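Local coordinates for N-terminal acetyltransferase B complex subunit MDM20 (Candida albicans, PDB 5K04), which serves as the non-catalytic subunit of the NatB complex, which acetylates protein N-termini, and probably acts as the helical scaffold for the catalytic subunit, at residues P388-H400 and M718-T731. Numbering follows the deposited sequence.
Sequences PQNTIKNIVLLKH and MDFEPPISVDISQT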
loop_
_atom_site.group_PDB
_atom_site.type_symbol
_atom_site.label_atom_id
_atom_site.label_comp_id
_atom_site.label_asym_id
_atom_site.label_seq_id
_atom_site.Cartn_x
_atom_site.Cartn_y
_atom_site.Cartn_z
ATOM N N PRO A 388 -22.009 -1.654 22.916
ATOM C CA PRO A 388 -22.697 -0.969 21.798
ATOM C C PRO A 388 -23.261 0.405 22.146
ATOM O O PRO A 388 -23.315 1.278 21.273
ATOM C CB PRO A 388 -23.815 -1.956 21.413
ATOM C CG PRO A 388 -23.971 -2.879 22.618
ATOM C CD PRO A 388 -22.607 -2.968 23.217
ATOM N N GLN A 389 -23.695 0.617 23.391
ATOM C CA GLN A 389 -24.092 1.949 23.839
ATOM C C GLN A 389 -22.921 2.926 23.799
ATOM O O GLN A 389 -23.090 4.095 23.433
ATOM C CB GLN A 389 -24.651 1.867 25.256
ATOM C CG GLN A 389 -25.090 3.175 25.861
ATOM C CD GLN A 389 -26.061 2.923 26.990
ATOM O OE1 GLN A 389 -26.306 1.773 27.364
ATOM N NE2 GLN A 389 -26.623 3.986 27.542
ATOM N N ASN A 390 -21.732 2.475 24.209
ATOM C CA ASN A 390 -20.580 3.364 24.172
ATOM C C ASN A 390 -20.180 3.665 22.735
ATOM O O ASN A 390 -19.808 4.796 22.405
ATOM C CB ASN A 390 -19.423 2.739 24.944
ATOM C CG ASN A 390 -18.114 3.482 24.743
ATOM O OD1 ASN A 390 -17.398 3.248 23.779
ATOM N ND2 ASN A 390 -17.790 4.365 25.676
ATOM N N THR A 391 -20.274 2.658 21.867
ATOM C CA THR A 391 -19.931 2.826 20.458
ATOM C C THR A 391 -20.869 3.818 19.777
ATOM O O THR A 391 -20.431 4.694 19.021
ATOM C CB THR A 391 -19.979 1.456 19.784
ATOM O OG1 THR A 391 -18.908 0.660 20.301
ATOM C CG2 THR A 391 -19.874 1.567 18.263
ATOM N N ILE A 392 -22.166 3.709 20.063
ATOM C CA ILE A 392 -23.148 4.610 19.480
ATOM C C ILE A 392 -22.970 6.020 20.024
ATOM O O ILE A 392 -23.029 7.004 19.272
ATOM C CB ILE A 392 -24.564 4.068 19.739
ATOM C CG1 ILE A 392 -24.817 2.808 18.903
ATOM C CG2 ILE A 392 -25.614 5.135 19.466
ATOM C CD1 ILE A 392 -26.151 2.126 19.213
ATOM N N LYS A 393 -22.751 6.145 21.335
ATOM C CA LYS A 393 -22.505 7.461 21.918
ATOM C C LYS A 393 -21.338 8.147 21.217
ATOM O O LYS A 393 -21.433 9.314 20.809
ATOM C CB LYS A 393 -22.240 7.336 23.424
ATOM C CG LYS A 393 -21.754 8.644 24.073
ATOM C CD LYS A 393 -21.339 8.484 25.538
ATOM C CE LYS A 393 -19.965 7.876 25.668
ATOM N NZ LYS A 393 -19.520 7.789 27.064
ATOM N N ASN A 394 -20.241 7.417 21.025
ATOM C CA ASN A 394 -19.064 8.024 20.430
ATOM C C ASN A 394 -19.201 8.217 18.923
ATOM O O ASN A 394 -18.574 9.125 18.372
ATOM C CB ASN A 394 -17.832 7.204 20.810
ATOM C CG ASN A 394 -17.372 7.505 22.244
ATOM O OD1 ASN A 394 -17.079 8.643 22.579
ATOM N ND2 ASN A 394 -17.362 6.491 23.093
ATOM N N ILE A 395 -20.035 7.413 18.249
ATOM C CA ILE A 395 -20.436 7.741 16.878
ATOM C C ILE A 395 -21.086 9.128 16.826
ATOM O O ILE A 395 -20.808 9.936 15.929
ATOM C CB ILE A 395 -21.389 6.665 16.323
ATOM C CG1 ILE A 395 -20.612 5.416 15.897
ATOM C CG2 ILE A 395 -22.199 7.224 15.160
ATOM C CD1 ILE A 395 -21.497 4.244 15.488
ATOM N N VAL A 396 -21.980 9.412 17.780
ATOM C CA VAL A 396 -22.642 10.714 17.836
ATOM C C VAL A 396 -21.625 11.832 18.047
ATOM O O VAL A 396 -21.738 12.918 17.468
ATOM C CB VAL A 396 -23.707 10.704 18.946
ATOM C CG1 VAL A 396 -24.345 12.058 19.089
ATOM C CG2 VAL A 396 -24.748 9.644 18.641
ATOM N N LEU A 397 -20.606 11.577 18.870
ATOM C CA LEU A 397 -19.618 12.614 19.144
ATOM C C LEU A 397 -18.714 12.849 17.935
ATOM O O LEU A 397 -18.442 14.000 17.574
ATOM C CB LEU A 397 -18.803 12.247 20.389
ATOM C CG LEU A 397 -19.584 12.153 21.713
ATOM C CD1 LEU A 397 -18.767 11.521 22.858
ATOM C CD2 LEU A 397 -20.091 13.525 22.140
ATOM N N LEU A 398 -18.268 11.773 17.278
ATOM C CA LEU A 398 -17.432 11.913 16.083
ATOM C C LEU A 398 -18.153 12.700 14.994
ATOM O O LEU A 398 -17.616 13.677 14.465
ATOM C CB LEU A 398 -17.010 10.531 15.571
ATOM C CG LEU A 398 -15.990 9.799 16.454
ATOM C CD1 LEU A 398 -15.652 8.440 15.883
ATOM C CD2 LEU A 398 -14.693 10.619 16.658
ATOM N N LYS A 399 -19.396 12.301 14.675
ATOM C CA LYS A 399 -20.203 13.033 13.696
ATOM C C LYS A 399 -20.358 14.498 14.087
ATOM O O LYS A 399 -20.326 15.383 13.226
ATOM C CB LYS A 399 -21.585 12.385 13.538
ATOM C CG LYS A 399 -21.549 10.970 12.996
ATOM C CD LYS A 399 -22.912 10.319 13.058
ATOM C CE LYS A 399 -23.918 11.069 12.194
ATOM N NZ LYS A 399 -25.298 10.602 12.485
ATOM N N HIS A 400 -20.539 14.773 15.379
ATOM C CA HIS A 400 -20.726 16.157 15.799
ATOM C C HIS A 400 -19.471 16.977 15.559
ATOM O O HIS A 400 -19.540 18.088 15.025
ATOM C CB HIS A 400 -21.128 16.231 17.272
ATOM C CG HIS A 400 -21.346 17.629 17.745
ATOM N ND1 HIS A 400 -20.375 18.354 18.403
ATOM C CD2 HIS A 400 -22.405 18.458 17.608
ATOM C CE1 HIS A 400 -20.834 19.563 18.668
ATOM N NE2 HIS A 400 -22.063 19.651 18.196
ATOM N N MET A 718 -31.473 2.392 25.629
ATOM C CA MET A 718 -30.181 2.909 26.055
ATOM C C MET A 718 -30.307 4.370 26.470
ATOM O O MET A 718 -30.896 5.184 25.751
ATOM C CB MET A 718 -29.142 2.747 24.944
ATOM C CG MET A 718 -28.777 1.289 24.711
ATOM S SD MET A 718 -27.523 0.944 23.479
ATOM C CE MET A 718 -27.769 2.384 22.542
ATOM N N ASP A 719 -29.771 4.691 27.639
ATOM C CA ASP A 719 -29.690 6.066 28.102
ATOM C C ASP A 719 -28.356 6.680 27.690
ATOM O O ASP A 719 -27.363 5.993 27.465
ATOM C CB ASP A 719 -29.862 6.137 29.617
ATOM C CG ASP A 719 -31.239 5.678 30.066
ATOM O OD1 ASP A 719 -32.222 6.428 29.866
ATOM O OD2 ASP A 719 -31.338 4.555 30.606
ATOM N N PHE A 720 -28.350 7.997 27.593
ATOM C CA PHE A 720 -27.205 8.719 27.067
ATOM C C PHE A 720 -26.983 9.978 27.887
ATOM O O PHE A 720 -27.881 10.823 27.987
ATOM C CB PHE A 720 -27.420 9.077 25.602
ATOM C CG PHE A 720 -27.263 7.922 24.680
ATOM C CD1 PHE A 720 -25.996 7.458 24.349
ATOM C CD2 PHE A 720 -28.379 7.298 24.134
ATOM C CE1 PHE A 720 -25.843 6.396 23.498
ATOM C CE2 PHE A 720 -28.233 6.230 23.272
ATOM C CZ PHE A 720 -26.964 5.778 22.950
ATOM N N GLU A 721 -25.787 10.091 28.471
ATOM C CA GLU A 721 -25.320 11.297 29.147
ATOM C C GLU A 721 -24.073 11.737 28.397
ATOM O O GLU A 721 -22.945 11.544 28.877
ATOM C CB GLU A 721 -25.033 11.057 30.627
ATOM C CG GLU A 721 -26.279 10.772 31.453
ATOM C CD GLU A 721 -25.986 10.676 32.938
ATOM O OE1 GLU A 721 -25.960 11.735 33.610
ATOM O OE2 GLU A 721 -25.769 9.545 33.428
ATOM N N PRO A 722 -24.246 12.330 27.207
ATOM C CA PRO A 722 -23.068 12.739 26.434
ATOM C C PRO A 722 -22.341 13.840 27.128
ATOM O O PRO A 722 -22.907 14.622 27.916
ATOM C CB PRO A 722 -23.693 13.222 25.103
ATOM C CG PRO A 722 -25.172 12.954 25.193
ATOM C CD PRO A 722 -25.492 12.857 26.646
ATOM N N PRO A 723 -21.016 13.974 26.896
ATOM C CA PRO A 723 -20.227 15.016 27.561
ATOM C C PRO A 723 -20.406 16.413 26.979
ATOM O O PRO A 723 -19.988 17.386 27.622
ATOM C CB PRO A 723 -18.782 14.531 27.372
ATOM C CG PRO A 723 -18.834 13.736 26.099
ATOM C CD PRO A 723 -20.187 13.070 26.074
ATOM N N ILE A 724 -20.999 16.546 25.793
ATOM C CA ILE A 724 -21.235 17.834 25.165
ATOM C C ILE A 724 -22.673 17.845 24.655
ATOM O O ILE A 724 -23.353 16.819 24.633
ATOM C CB ILE A 724 -20.236 18.114 24.022
ATOM C CG1 ILE A 724 -20.340 17.036 22.955
ATOM C CG2 ILE A 724 -18.803 18.154 24.551
ATOM C CD1 ILE A 724 -19.596 17.375 21.675
ATOM N N SER A 725 -23.131 19.026 24.238
ATOM C CA SER A 725 -24.489 19.164 23.735
ATOM C C SER A 725 -24.567 18.609 22.322
ATOM O O SER A 725 -23.915 19.121 21.404
ATOM C CB SER A 725 -24.941 20.614 23.765
ATOM O OG SER A 725 -26.345 20.661 23.920
ATOM N N VAL A 726 -25.370 17.558 22.154
ATOM C CA VAL A 726 -25.560 16.875 20.879
ATOM C C VAL A 726 -27.006 16.402 20.811
ATOM O O VAL A 726 -27.715 16.352 21.818
ATOM C CB VAL A 726 -24.603 15.678 20.712
ATOM C CG1 VAL A 726 -23.185 16.147 20.430
ATOM C CG2 VAL A 726 -24.635 14.817 21.953
ATOM N N ASP A 727 -27.444 16.061 19.604
ATOM C CA ASP A 727 -28.706 15.366 19.385
ATOM C C ASP A 727 -28.403 13.895 19.141
ATOM O O ASP A 727 -27.742 13.543 18.155
ATOM C CB ASP A 727 -29.474 15.953 18.206
ATOM C CG ASP A 727 -30.797 15.240 17.962
ATOM O OD1 ASP A 727 -31.685 15.298 18.857
ATOM O OD2 ASP A 727 -30.938 14.625 16.883
ATOM N N ILE A 728 -28.868 13.041 20.058
ATOM C CA ILE A 728 -28.755 11.596 19.881
ATOM C C ILE A 728 -29.788 11.103 18.879
ATOM O O ILE A 728 -29.561 10.115 18.169
ATOM C CB ILE A 728 -28.931 10.888 21.237
ATOM C CG1 ILE A 728 -28.073 11.563 22.303
ATOM C CG2 ILE A 728 -28.550 9.427 21.119
ATOM C CD1 ILE A 728 -26.620 11.637 21.936
ATOM N N SER A 729 -30.919 11.811 18.795
ATOM C CA SER A 729 -32.132 11.296 18.169
ATOM C C SER A 729 -31.912 10.961 16.701
ATOM O O SER A 729 -32.272 9.873 16.238
ATOM C CB SER A 729 -33.254 12.331 18.329
ATOM O OG SER A 729 -34.437 11.925 17.674
ATOM N N GLN A 730 -31.333 11.901 15.950
ATOM C CA GLN A 730 -31.151 11.721 14.517
ATOM C C GLN A 730 -30.258 10.522 14.216
ATOM O O GLN A 730 -30.469 9.823 13.217
ATOM C CB GLN A 730 -30.569 12.999 13.914
ATOM C CG GLN A 730 -30.237 12.883 12.445
ATOM C CD GLN A 730 -31.400 12.335 11.635
ATOM O OE1 GLN A 730 -32.545 12.769 11.795
ATOM N NE2 GLN A 730 -31.115 11.359 10.773
ATOM N N THR A 731 -29.264 10.268 15.078
ATOM C CA THR A 731 -28.359 9.139 14.871
ATOM C C THR A 731 -29.033 7.815 15.233
ATOM O O THR A 731 -28.859 6.814 14.528
ATOM C CB THR A 731 -27.077 9.332 15.688
ATOM O OG1 THR A 731 -26.365 10.487 15.221
ATOM C CG2 THR A 731 -26.186 8.115 15.550
#
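Val-726 lays its CG1 methyl over one face of the His-400 imidazole, a CH-pi contact 3.9 Å from CG1 to the ring centroid and 26° off the normal. The carbonyl of Ser-725 lies over this ring too, while Ile-724 CD1 approaches obliquely, 3.5 Å from His-400 ND1. The Phe-720 ring presents its edge to the helix, where CE1 meets Lys-393 CB at 3.7 Å and the carbonyl O of Gln-389; Ile-728 CG2, from the same segment as Phe-720, lies over one face, off centre. Ile-392 CG2 reaches Phe-720 CZ obliquely. Ile-392 CD1 touches Met-718 CE, the two side chains crossing at about a right angle; the flexible thioether lies against the first turn of helix 388-404, SD beside Gln-389 CB.

Between the rings, the methyls of beta-branched Val-396 part: CG1, anti to the backbone N (chi1 176°), meets Val-726 and Ile-728, and CG2 packs on the methyl of Thr-731. Leu-397 spreads its fork, CD1 against the rigid ring of Pro-723 and CD2 3.6 Å from Ile-724 CG1.

Threonine suits its place by being two-sided: its methyl joins the apolar patch while OG1 accepts from Lys-399 NZ at 2.9 Å, the one hydrogen bond across the contact; Glu-734 adds a weak, long ion pair to NZ. Asp-727 caps the turn into helix 729-747, accepting from Gln-730 N.

The loop thus fastens helix 729-747 to helix 388-404 chiefly by shape-fitted methyls and ring edges, while Lys-393 lends its aliphatic root to Phe-720 and takes its charge to Asp-383.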